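Local coordinates for protein pectinesterase A (Erwinia chrysanthemi, PDB 2NTP) that hydrolyses the methyl esters of pectin's polygalacturonate chains, releasing methanol in the first step of plant-tissue maceration and soft rot, at residues 71-82 with 124-132; 20-29 with 46-57. All coordinates share one frame; numbering follows the deposited sequence.

Contact 1 of 2, residues 71-82 with 124-132; sequences TAAGTLKSDGSK and KIKDTQAVA. With ADA (alpha-D-galactopyranuronic acid), chain C.
Ala73 N donates to Gln129 O (2.7 Å) and Gly74 N to Asp127 O (2.9 Å), the two backbone hydrogen bonds between loops 71-82 and 124-132; the second is more bent, with an N-H...O angle of 135°. Both donors sit in the type I turn Ala72-Thr75, whose start is tied by Ala72 N to Thr75 OG1. One salt bridge joins the two segments: the extended Lys82 chain crosses the Asp127 side chain at about a right angle, and Lys82 NZ reaches Asp127 OD2 (3.1 Å) from above the carboxylate plane. Ile125 supplies packing: CG2 lies against Gly74 CA (3.8 Å), CD1 near Ala72 CB and the Thr75 hydroxyl. On the pocket side Ala73 CB presses on Gln129 CG (3.4 Å). With chi1 at 36° and a bend at chi2, the Gln129 amide comes back alongside Ala73, its OE1 3.6 Å from that CB. Gln129 NE2 is hydrogen-bonded to O2 of a galacturonate of the bound hexasaccharide. The main-chain bonds thus probably help to position a substrate-binding glutamine, and the methyl beside it probably restricts its amide, while the salt bridge adds a charged tie between Lys82 and Asp127.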
loop_
_atom_site.group_PDB
_atom_site.type_symbol
_atom_site.label_atom_id
_atom_site.label_comp_id
_atom_site.label_asym_id
_atom_site.label_seq_id
_atom_site.Cartn_x
_atom_site.Cartn_y
_atom_site.Cartn_z
ATOM N N THR A 71 -14.814 -2.986 0.464
ATOM C CA THR A 71 -15.162 -2.229 -0.741
ATOM C C THR A 71 -14.201 -2.570 -1.874
ATOM O O THR A 71 -12.992 -2.365 -1.738
ATOM C CB THR A 71 -15.106 -0.687 -0.500
ATOM O OG1 THR A 71 -15.581 -0.368 0.818
ATOM C CG2 THR A 71 -15.922 0.073 -1.550
ATOM N N ALA A 72 -14.727 -3.096 -2.981
ATOM C CA ALA A 72 -13.909 -3.284 -4.184
ATOM C C ALA A 72 -14.139 -2.138 -5.159
ATOM O O ALA A 72 -15.140 -1.418 -5.051
ATOM C CB ALA A 72 -14.217 -4.621 -4.852
ATOM N N ALA A 73 -13.218 -1.977 -6.110
ATOM C CA ALA A 73 -13.384 -0.999 -7.188
ATOM C C ALA A 73 -14.706 -1.211 -7.920
ATOM O O ALA A 73 -15.355 -0.247 -8.317
ATOM C CB ALA A 73 -12.221 -1.075 -8.166
ATOM N N GLY A 74 -15.097 -2.476 -8.074
ATOM C CA GLY A 74 -16.317 -2.839 -8.796
ATOM C C GLY A 74 -17.582 -2.843 -7.956
ATOM O O GLY A 74 -18.673 -3.105 -8.481
ATOM N N THR A 75 -17.447 -2.568 -6.657
ATOM C CA THR A 75 -18.608 -2.405 -5.777
ATOM C C THR A 75 -19.396 -1.190 -6.257
ATOM O O THR A 75 -18.814 -0.151 -6.571
ATOM C CB THR A 75 -18.198 -2.227 -4.294
ATOM O OG1 THR A 75 -17.417 -3.349 -3.869
ATOM C CG2 THR A 75 -19.421 -2.110 -3.382
ATOM N N LEU A 76 -20.716 -1.334 -6.329
ATOM C CA LEU A 76 -21.566 -0.261 -6.845
ATOM C C LEU A 76 -22.087 0.668 -5.749
ATOM O O LEU A 76 -22.440 0.224 -4.656
ATOM C CB LEU A 76 -22.728 -0.840 -7.667
ATOM C CG LEU A 76 -22.366 -1.693 -8.890
ATOM C CD1 LEU A 76 -23.623 -2.285 -9.521
ATOM C CD2 LEU A 76 -21.571 -0.902 -9.922
ATOM N N LYS A 77 -22.113 1.963 -6.059
ATOM C CA LYS A 77 -22.711 2.975 -5.186
ATOM C C LYS A 77 -24.227 2.994 -5.372
ATOM O O LYS A 77 -24.785 2.151 -6.082
ATOM C CB LYS A 77 -22.159 4.365 -5.511
ATOM C CG LYS A 77 -20.672 4.542 -5.336
ATOM C CD LYS A 77 -20.305 5.987 -5.598
ATOM C CE LYS A 77 -18.846 6.138 -5.946
ATOM N NZ LYS A 77 -18.514 7.561 -6.236
ATOM N N SER A 78 -24.881 3.965 -4.733
ATOM C CA SER A 78 -26.331 4.152 -4.837
ATOM C C SER A 78 -26.781 4.502 -6.255
ATOM O O SER A 78 -27.807 4.005 -6.724
ATOM C CB SER A 78 -26.801 5.230 -3.857
ATOM O OG SER A 78 -26.500 4.868 -2.521
ATOM N N ASP A 79 -26.008 5.348 -6.935
ATOM C CA ASP A 79 -26.326 5.767 -8.305
ATOM C C ASP A 79 -26.018 4.701 -9.364
ATOM O O ASP A 79 -26.265 4.909 -10.556
ATOM C CB ASP A 79 -25.629 7.094 -8.645
ATOM C CG ASP A 79 -24.137 7.080 -8.341
ATOM O OD1 ASP A 79 -23.526 5.989 -8.320
ATOM O OD2 ASP A 79 -23.569 8.173 -8.130
ATOM N N GLY A 80 -25.476 3.567 -8.923
ATOM C CA GLY A 80 -25.159 2.454 -9.813
ATOM C C GLY A 80 -23.777 2.529 -10.435
ATOM O O GLY A 80 -23.416 1.682 -11.254
ATOM N N SER A 81 -23.008 3.547 -10.054
ATOM C CA SER A 81 -21.638 3.695 -10.534
ATOM C C SER A 81 -20.667 2.967 -9.608
ATOM O O SER A 81 -20.965 2.739 -8.432
ATOM C CB SER A 81 -21.254 5.171 -10.650
ATOM O OG SER A 81 -21.171 5.777 -9.374
ATOM N N LYS A 82 -19.510 2.609 -10.154
ATOM C CA LYS A 82 -18.474 1.903 -9.407
ATOM C C LYS A 82 -17.713 2.867 -8.503
ATOM O O LYS A 82 -17.533 4.039 -8.844
ATOM C CB LYS A 82 -17.491 1.237 -10.371
ATOM C CG LYS A 82 -18.079 0.114 -11.213
ATOM C CD LYS A 82 -17.080 -0.338 -12.270
ATOM C CE LYS A 82 -17.679 -1.378 -13.203
ATOM N NZ LYS A 82 -16.729 -1.727 -14.298
ATOM N N LYS A 124 -20.512 -11.466 -9.116
ATOM C CA LYS A 124 -19.063 -11.655 -9.266
ATOM C C LYS A 124 -18.430 -10.402 -9.870
ATOM O O LYS A 124 -18.731 -10.020 -11.002
ATOM C CB LYS A 124 -18.739 -12.898 -10.104
ATOM C CG LYS A 124 -17.266 -13.302 -10.074
ATOM C CD LYS A 124 -17.004 -14.570 -10.872
ATOM C CE LYS A 124 -15.572 -15.050 -10.668
ATOM N NZ LYS A 124 -15.342 -16.396 -11.266
ATOM N N ILE A 125 -17.550 -9.776 -9.095
ATOM C CA ILE A 125 -16.910 -8.511 -9.454
ATOM C C ILE A 125 -15.650 -8.741 -10.294
ATOM O O ILE A 125 -14.823 -9.591 -9.958
ATOM C CB ILE A 125 -16.581 -7.688 -8.166
ATOM C CG1 ILE A 125 -17.877 -7.172 -7.519
ATOM C CG2 ILE A 125 -15.632 -6.533 -8.468
ATOM C CD1 ILE A 125 -17.692 -6.527 -6.149
ATOM N N LYS A 126 -15.514 -7.985 -11.386
ATOM C CA LYS A 126 -14.321 -8.042 -12.237
ATOM C C LYS A 126 -13.238 -7.060 -11.780
ATOM O O LYS A 126 -12.047 -7.361 -11.858
ATOM C CB LYS A 126 -14.683 -7.786 -13.704
ATOM C CG LYS A 126 -15.316 -8.983 -14.394
ATOM C CD LYS A 126 -15.824 -8.625 -15.772
ATOM C CE LYS A 126 -16.495 -9.820 -16.426
ATOM N NZ LYS A 126 -17.196 -9.443 -17.684
ATOM N N ASP A 127 -13.663 -5.883 -11.319
ATOM C CA ASP A 127 -12.744 -4.862 -10.820
ATOM C C ASP A 127 -12.445 -5.137 -9.352
ATOM O O ASP A 127 -13.059 -4.555 -8.450
ATOM C CB ASP A 127 -13.327 -3.456 -11.018
ATOM C CG ASP A 127 -13.512 -3.095 -12.489
ATOM O OD1 ASP A 127 -13.100 -3.887 -13.366
ATOM O OD2 ASP A 127 -14.064 -2.011 -12.766
ATOM N N THR A 128 -11.480 -6.029 -9.139
ATOM C CA THR A 128 -11.235 -6.647 -7.841
ATOM C C THR A 128 -10.234 -5.905 -6.955
ATOM O O THR A 128 -9.931 -6.357 -5.849
ATOM C CB THR A 128 -10.775 -8.110 -8.009
ATOM O OG1 THR A 128 -9.774 -8.180 -9.033
ATOM C CG2 THR A 128 -11.959 -8.988 -8.406
ATOM N N GLN A 129 -9.735 -4.765 -7.419
ATOM C CA GLN A 129 -8.882 -3.960 -6.547
ATOM C C GLN A 129 -9.683 -3.517 -5.328
ATOM O O GLN A 129 -10.865 -3.194 -5.430
ATOM C CB GLN A 129 -8.216 -2.781 -7.273
ATOM C CG GLN A 129 -9.008 -2.083 -8.349
ATOM C CD GLN A 129 -9.131 -2.867 -9.647
ATOM O OE1 GLN A 129 -10.171 -3.412 -9.914
ATOM N NE2 GLN A 129 -8.073 -2.905 -10.459
ATOM N N ALA A 130 -9.043 -3.546 -4.165
ATOM C CA ALA A 130 -9.711 -3.199 -2.919
ATOM C C ALA A 130 -8.669 -2.662 -1.942
ATOM O O ALA A 130 -8.010 -3.414 -1.214
ATOM C CB ALA A 130 -10.459 -4.408 -2.350
ATOM N N VAL A 131 -8.531 -1.343 -1.954
ATOM C CA VAL A 131 -7.469 -0.645 -1.234
ATOM C C VAL A 131 -7.744 -0.567 0.272
ATOM O O VAL A 131 -8.850 -0.233 0.684
ATOM C CB VAL A 131 -7.278 0.774 -1.817
ATOM C CG1 VAL A 131 -6.178 1.529 -1.072
ATOM C CG2 VAL A 131 -6.962 0.713 -3.310
ATOM N N ALA A 132 -6.730 -0.871 1.083
ATOM C CA ALA A 132 -6.828 -0.691 2.533
ATOM C C ALA A 132 -6.482 0.748 2.916
ATOM O O ALA A 132 -7.231 1.406 3.640
ATOM C CB ALA A 132 -5.915 -1.684 3.276
HETATM C C1 ADA C . -5.605 -4.736 -13.250
HETATM C C2 ADA C . -5.567 -3.629 -14.299
HETATM C C3 ADA C . -4.210 -2.923 -14.262
HETATM C C4 ADA C . -3.900 -2.451 -12.839
HETATM C C5 ADA C . -3.942 -3.651 -11.892
HETATM C C6 ADA C . -3.655 -3.299 -10.454
HETATM O O2 ADA C . -5.812 -4.199 -15.590
HETATM O O3 ADA C . -4.209 -1.821 -15.180
HETATM O O4 ADA C . -4.898 -1.511 -12.424
HETATM O O5 ADA C . -5.256 -4.227 -11.959
HETATM O O6B ADA C . -2.693 -2.548 -10.153
HETATM O O6A ADA C . -4.409 -3.803 -9.598
#

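Contact 2 of 2, residues 20-29 with 46-57; sequences TIADAIASAP and ERLTITRNNLHL
The Arg52 guanidinium carries Pro29 O at its edge, only 1° out of plane, and has Ala28 CB lying obliquely to it, 3.7 Å from Arg52 NE. Arg52 NE (2.9 Å) and NH2 (3.1 Å) grip Pro29 O side-on, and NH1 bonds to Thr33 O, so two backbone acceptors fix the rotation of the group. CG anti to the backbone N (chi1 -166°) and an extended chain carry it to the Ala28-Pro29 segment that follows the helix. At the other end the Glu46 carboxylate faces the first turn of helix 21-26 with both syn lone pairs: Glu46 OE2 takes Ile21 N (2.8 Å) and OE1 takes Ala22 N (2.9 Å). Thr20 OG1, the N-cap, accepts from Asp23 N, so three amides of the helix start are satisfied by side chains, and the carboxylate's charge probably suits the helix dipole. Between these polar ends Ile25 points into the aliphatic layer, its CD1 against Ile50 CD1 (3.5 Å) and its CG2 against Leu55 CD2 (3.8 Å). Ile21 CG2 meets Leu48 CD1 (3.8 Å), while Leu48 CD2 touches Ala22 CB. Strands 48-50 and 55-57 belong to different parallel sheets of the right-handed beta-helix of pectinesterases, and helix 21-26 caps its N-terminal end.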
loop_
_atom_site.group_PDB
_atom_site.type_symbol
_atom_site.label_atom_id
_atom_site.label_comp_id
_atom_site.label_asym_id
_atom_site.label_seq_id
_atom_site.Cartn_x
_atom_site.Cartn_y
_atom_site.Cartn_z
ATOM N N THR A 20 -17.291 6.129 17.605
ATOM C CA THR A 20 -16.675 5.914 16.291
ATOM C C THR A 20 -15.442 6.793 16.089
ATOM O O THR A 20 -15.353 7.892 16.639
ATOM C CB THR A 20 -17.659 6.165 15.114
ATOM O OG1 THR A 20 -17.820 7.572 14.898
ATOM C CG2 THR A 20 -19.024 5.506 15.361
ATOM N N ILE A 21 -14.504 6.300 15.281
ATOM C CA ILE A 21 -13.284 7.040 14.944
ATOM C C ILE A 21 -13.607 8.287 14.118
ATOM O O ILE A 21 -13.023 9.348 14.334
ATOM C CB ILE A 21 -12.258 6.146 14.193
ATOM C CG1 ILE A 21 -11.952 4.884 15.006
ATOM C CG2 ILE A 21 -10.963 6.911 13.915
ATOM C CD1 ILE A 21 -11.323 3.760 14.178
ATOM N N ALA A 22 -14.543 8.154 13.182
ATOM C CA ALA A 22 -15.006 9.284 12.373
ATOM C C ALA A 22 -15.497 10.458 13.225
ATOM O O ALA A 22 -15.194 11.612 12.918
ATOM C CB ALA A 22 -16.094 8.839 11.410
ATOM N N ASP A 23 -16.251 10.153 14.282
ATOM C CA ASP A 23 -16.750 11.181 15.200
ATOM C C ASP A 23 -15.614 11.871 15.956
ATOM O O ASP A 23 -15.626 13.096 16.099
ATOM C CB ASP A 23 -17.777 10.602 16.178
ATOM C CG ASP A 23 -19.100 10.253 15.508
ATOM O OD1 ASP A 23 -19.355 10.717 14.374
ATOM O OD2 ASP A 23 -19.894 9.512 16.121
ATOM N N ALA A 24 -14.642 11.087 16.422
ATOM C CA ALA A 24 -13.474 11.629 17.133
ATOM C C ALA A 24 -12.647 12.552 16.237
ATOM O O ALA A 24 -12.219 13.627 16.665
ATOM C CB ALA A 24 -12.612 10.503 17.695
ATOM N N ILE A 25 -12.434 12.132 14.989
ATOM C CA ILE A 25 -11.702 12.938 14.010
ATOM C C ILE A 25 -12.434 14.242 13.685
ATOM O O ILE A 25 -11.824 15.311 13.622
ATOM C CB ILE A 25 -11.436 12.155 12.705
ATOM C CG1 ILE A 25 -10.504 10.970 12.979
ATOM C CG2 ILE A 25 -10.839 13.074 11.638
ATOM C CD1 ILE A 25 -10.387 9.988 11.838
ATOM N N ALA A 26 -13.747 14.139 13.483
ATOM C CA ALA A 26 -14.578 15.304 13.203
ATOM C C ALA A 26 -14.584 16.309 14.357
ATOM O O ALA A 26 -14.659 17.517 14.124
ATOM C CB ALA A 26 -15.991 14.863 12.863
ATOM N N SER A 27 -14.485 15.800 15.587
ATOM C CA SER A 27 -14.482 16.620 16.807
ATOM C C SER A 27 -13.311 17.606 16.899
ATOM O O SER A 27 -13.379 18.580 17.652
ATOM C CB SER A 27 -14.490 15.720 18.047
ATOM O OG SER A 27 -13.178 15.309 18.395
ATOM N N ALA A 28 -12.246 17.345 16.137
ATOM C CA ALA A 28 -11.028 18.159 16.181
ATOM C C ALA A 28 -11.284 19.595 15.737
ATOM O O ALA A 28 -11.956 19.811 14.721
ATOM C CB ALA A 28 -9.942 17.532 15.317
ATOM N N PRO A 29 -10.743 20.581 16.484
ATOM C CA PRO A 29 -10.913 21.971 16.067
ATOM C C PRO A 29 -10.280 22.210 14.698
ATOM O O PRO A 29 -9.265 21.583 14.366
ATOM C CB PRO A 29 -10.172 22.764 17.151
ATOM C CG PRO A 29 -9.231 21.791 17.781
ATOM C CD PRO A 29 -9.943 20.471 17.720
ATOM N N GLU A 46 -15.548 1.160 9.644
ATOM C CA GLU A 46 -15.608 2.547 9.216
ATOM C C GLU A 46 -14.735 2.774 7.998
ATOM O O GLU A 46 -13.722 2.092 7.810
ATOM C CB GLU A 46 -15.130 3.473 10.337
ATOM C CG GLU A 46 -15.939 3.386 11.616
ATOM C CD GLU A 46 -15.517 4.421 12.629
ATOM O OE1 GLU A 46 -15.440 5.609 12.254
ATOM O OE2 GLU A 46 -15.277 4.042 13.795
ATOM N N ARG A 47 -15.146 3.734 7.180
ATOM C CA ARG A 47 -14.313 4.269 6.118
ATOM C C ARG A 47 -14.021 5.730 6.452
ATOM O O ARG A 47 -14.929 6.485 6.836
ATOM C CB ARG A 47 -15.015 4.141 4.772
ATOM C CG ARG A 47 -15.459 2.715 4.463
ATOM C CD ARG A 47 -15.991 2.601 3.054
ATOM N NE ARG A 47 -14.943 2.894 2.088
ATOM C CZ ARG A 47 -15.146 3.306 0.842
ATOM N NH1 ARG A 47 -16.377 3.494 0.371
ATOM N NH2 ARG A 47 -14.104 3.544 0.064
ATOM N N LEU A 48 -12.754 6.112 6.328
ATOM C CA LEU A 48 -12.296 7.427 6.767
ATOM C C LEU A 48 -11.561 8.181 5.672
ATOM O O LEU A 48 -10.795 7.591 4.908
ATOM C CB LEU A 48 -11.381 7.291 7.990
ATOM C CG LEU A 48 -11.893 6.475 9.182
ATOM C CD1 LEU A 48 -10.753 6.173 10.149
ATOM C CD2 LEU A 48 -13.042 7.183 9.889
ATOM N N THR A 49 -11.799 9.489 5.608
ATOM C CA THR A 49 -11.027 10.378 4.747
ATOM C C THR A 49 -10.459 11.480 5.626
ATOM O O THR A 49 -11.203 12.215 6.280
ATOM C CB THR A 49 -11.871 10.969 3.598
ATOM O OG1 THR A 49 -12.384 9.900 2.797
ATOM C CG2 THR A 49 -11.027 11.896 2.720
ATOM N N ILE A 50 -9.135 11.564 5.657
ATOM C CA ILE A 50 -8.430 12.504 6.523
ATOM C C ILE A 50 -8.057 13.753 5.740
ATOM O O ILE A 50 -7.263 13.687 4.804
ATOM C CB ILE A 50 -7.147 11.865 7.130
ATOM C CG1 ILE A 50 -7.466 10.567 7.893
ATOM C CG2 ILE A 50 -6.375 12.883 7.975
ATOM C CD1 ILE A 50 -8.628 10.642 8.857
ATOM N N THR A 51 -8.630 14.890 6.128
ATOM C CA THR A 51 -8.382 16.152 5.432
ATOM C C THR A 51 -7.781 17.200 6.358
ATOM O O THR A 51 -7.433 18.296 5.914
ATOM C CB THR A 51 -9.671 16.727 4.799
ATOM O OG1 THR A 51 -10.661 16.911 5.819
ATOM C CG2 THR A 51 -10.204 15.787 3.718
ATOM N N ARG A 52 -7.674 16.864 7.638
ATOM C CA ARG A 52 -7.080 17.759 8.618
ATOM C C ARG A 52 -5.597 17.459 8.791
ATOM O O ARG A 52 -5.204 16.319 9.055
ATOM C CB ARG A 52 -7.787 17.653 9.963
ATOM C CG ARG A 52 -7.444 18.799 10.908
ATOM C CD ARG A 52 -7.847 18.468 12.320
ATOM N NE ARG A 52 -7.579 19.566 13.247
ATOM C CZ ARG A 52 -6.396 19.810 13.808
ATOM N NH1 ARG A 52 -5.341 19.050 13.530
ATOM N NH2 ARG A 52 -6.265 20.825 14.652
ATOM N N ASN A 53 -4.789 18.505 8.646
ATOM C CA ASN A 53 -3.348 18.416 8.864
ATOM C C ASN A 53 -3.012 18.126 10.322
ATOM O O ASN A 53 -3.741 18.544 11.226
ATOM C CB ASN A 53 -2.664 19.718 8.436
ATOM C CG ASN A 53 -2.733 19.963 6.933
ATOM O OD1 ASN A 53 -2.812 19.030 6.130
ATOM N ND2 ASN A 53 -2.686 21.232 6.545
ATOM N N ASN A 54 -1.904 17.412 10.541
ATOM C CA ASN A 54 -1.372 17.174 11.887
ATOM C C ASN A 54 -2.309 16.333 12.764
ATOM O O ASN A 54 -2.419 16.552 13.976
ATOM C CB ASN A 54 -1.040 18.522 12.556
ATOM C CG ASN A 54 0.166 18.457 13.484
ATOM O OD1 ASN A 54 0.741 17.394 13.736
ATOM N ND2 ASN A 54 0.555 19.617 14.004
ATOM N N LEU A 55 -2.997 15.380 12.132
ATOM C CA LEU A 55 -3.859 14.433 12.842
ATOM C C LEU A 55 -3.109 13.132 13.067
ATOM O O LEU A 55 -2.375 12.677 12.180
ATOM C CB LEU A 55 -5.151 14.167 12.063
ATOM C CG LEU A 55 -6.063 13.084 12.661
ATOM C CD1 LEU A 55 -6.739 13.574 13.944
ATOM C CD2 LEU A 55 -7.081 12.607 11.651
ATOM N N HIS A 56 -3.299 12.549 14.249
ATOM C CA HIS A 56 -2.540 11.372 14.689
ATOM C C HIS A 56 -3.433 10.358 15.396
ATOM O O HIS A 56 -4.148 10.695 16.344
ATOM C CB HIS A 56 -1.377 11.802 15.583
ATOM C CG HIS A 56 -0.567 12.915 15.000
ATOM N ND1 HIS A 56 0.478 12.698 14.128
ATOM C CD2 HIS A 56 -0.687 14.259 15.116
ATOM C CE1 HIS A 56 0.985 13.856 13.755
ATOM N NE2 HIS A 56 0.286 14.821 14.328
ATOM N N LEU A 57 -3.396 9.122 14.904
ATOM C CA LEU A 57 -4.159 8.022 15.484
ATOM C C LEU A 57 -3.204 7.057 16.163
ATOM O O LEU A 57 -2.164 6.723 15.602
ATOM C CB LEU A 57 -4.971 7.286 14.408
ATOM C CG LEU A 57 -5.894 8.106 13.494
ATOM C CD1 LEU A 57 -6.584 7.210 12.472
ATOM C CD2 LEU A 57 -6.938 8.881 14.314
#

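In sequence contact 2 is complete before the first segment of contact 1 begins, and their centres are 24 Å apart on one beta-helix. Contact 2 covers its N-terminal end, away from the annotated sites; contact 1 joins two loops beside the substrate cleft. They touch through packing of Thr71 OG1 on Arg47 NE (3.6 Å), and Arg47 is further held by the carbonyls of Gly87 and Ser89. Contact 1 borders the active site itself: the Gln129 side chain lies about 3 Å from those of Asp154, the proton donor, and Thr85, another substrate-binding residue. Thr128 OG1 is hydrogen-bonded to Gln153, the transition-state stabiliser. Lys82, farther out, is about 10 Å by its side chain from the methylated sugar.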